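Local coordinates for flavocytochrome C3 fumarate reductase (Shewanella frigidimarina, PDB 1QO8) that catalyses the essentially one-way reduction of fumarate to succinate, using FAD and four covalently bound c-type haems in each subunit, at the interface of chains A and B. Residues are numbered along the deposited sequence; one frame, centred on the assembly and turned at random. Chains: chain A/B, Flavocytochrome C3 fumarate reductase.

The interface of chains A and B. Residues chain A 345-348, 516; chain B 322, 324.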
loop_
_atom_site.group_PDB
_atom_site.type_symbol
_atom_site.label_atom_id
_atom_site.label_comp_id
_atom_site.label_asym_id
_atom_site.label_seq_id
_atom_site.Cartn_x
_atom_site.Cartn_y
_atom_site.Cartn_z
ATOM N N LYS A 345 -2.813 8.256 7.427
ATOM C CA LYS A 345 -2.472 8.375 6.038
ATOM C C LYS A 345 -2.941 9.729 5.458
ATOM O O LYS A 345 -2.204 10.437 4.818
ATOM C CB LYS A 345 -3.151 7.242 5.243
ATOM C CG LYS A 345 -2.468 7.117 3.871
ATOM C CD LYS A 345 -3.230 6.310 2.829
ATOM C CE LYS A 345 -4.704 6.083 3.035
ATOM N NZ LYS A 345 -5.384 5.166 2.048
ATOM N N GLU A 346 -4.158 10.099 5.752
ATOM C CA GLU A 346 -4.856 11.302 5.357
ATOM C C GLU A 346 -4.105 12.560 5.813
ATOM O O GLU A 346 -4.234 13.547 5.103
ATOM C CB GLU A 346 -6.260 11.230 5.937
ATOM C CG GLU A 346 -7.269 12.264 5.545
ATOM C CD GLU A 346 -8.484 12.421 6.413
ATOM O OE1 GLU A 346 -8.947 11.508 7.152
ATOM O OE2 GLU A 346 -9.015 13.591 6.380
ATOM N N ILE A 347 -3.366 12.622 6.910
ATOM C CA ILE A 347 -2.603 13.782 7.262
ATOM C C ILE A 347 -1.141 13.659 6.892
ATOM O O ILE A 347 -0.419 14.573 7.283
ATOM C CB ILE A 347 -2.757 14.174 8.760
ATOM C CG1 ILE A 347 -2.238 13.027 9.600
ATOM C CG2 ILE A 347 -4.222 14.481 9.038
ATOM C CD1 ILE A 347 -1.431 13.248 10.839
ATOM N N GLY A 348 -0.668 12.635 6.194
ATOM C CA GLY A 348 0.705 12.546 5.735
ATOM C C GLY A 348 1.613 11.630 6.511
ATOM O O GLY A 348 2.861 11.751 6.354
ATOM N N LEU A 516 6.307 11.619 5.985
ATOM C CA LEU A 516 6.907 11.127 4.751
ATOM C C LEU A 516 8.415 11.305 4.633
ATOM O O LEU A 516 8.999 10.680 3.755
ATOM C CB LEU A 516 6.259 11.792 3.525
ATOM C CG LEU A 516 4.731 11.596 3.480
ATOM C CD1 LEU A 516 4.235 12.246 2.197
ATOM C CD2 LEU A 516 4.391 10.107 3.637
ATOM N N ARG B 322 -0.778 7.847 -1.325
ATOM C CA ARG B 322 -0.183 9.105 -0.880
ATOM C C ARG B 322 -1.175 10.234 -1.062
ATOM O O ARG B 322 -1.039 11.102 -1.931
ATOM C CB ARG B 322 1.127 9.428 -1.642
ATOM C CG ARG B 322 2.322 8.565 -1.213
ATOM C CD ARG B 322 2.891 9.039 0.087
ATOM N NE ARG B 322 4.077 8.382 0.556
ATOM C CZ ARG B 322 4.068 7.244 1.308
ATOM N NH1 ARG B 322 2.883 6.713 1.634
ATOM N NH2 ARG B 322 5.231 6.736 1.695
ATOM N N THR B 324 -1.751 12.941 0.358
ATOM C CA THR B 324 -1.272 14.306 0.461
ATOM C C THR B 324 -0.570 14.714 -0.831
ATOM O O THR B 324 -0.179 15.886 -0.901
ATOM C CB THR B 324 -0.320 14.601 1.632
ATOM O OG1 THR B 324 0.955 13.996 1.433
ATOM C CG2 THR B 324 -0.923 14.191 2.965
#
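The end of helix 339-346 of chain A, with the turn that follows it, and the chain A loop holding A:Leu516 meet the short 3-10 helix 323-325 of chain B and B:Arg322 just ahead of it. B:Thr324 points its methyl at the turn just past the helix, where CG2 lies 3.6 Å from the backbone N of A:Gly348 and equally near its CA. A little farther off, the carbonyl O of A:Glu346 is 4.0 Å from B:Thr324 CG2. A:Gly348, at a positive phi (103°), has no side chain, so the methyl meets bare main chain; this probably makes the close approach possible. With chi1 at 71°, the hydroxyl of B:Thr324 sits between its own backbone N and carbonyl carbon and faces A:Leu516, whose CD1 is 3.8 Å from OG1, a van der Waals contact.

The two methyls of A:Leu516 divide the work. While CD1 touches the threonine, CD2 of A:Leu516 presses on one face of the B:Arg322 guanidinium, 3.5 Å above its plane and displaced toward the rim at NE, with B:Arg322 CZ 3.7 Å from it. The arginine chain bends at chi2 (-77°), and its CD also packs against both leucine methyls. The leucine and arginine side chains run past one another in opposite directions.

No N or O of one chain comes within bonding reach of the other here, so the patch rests on van der Waals packing. It is small, hiding 151 Å² in all, and about 34 Å from the active-site A:Arg397, too far for direct contact with substrate. Repeated by the two-fold axis, it contributes a modest packing contact to the homodimer.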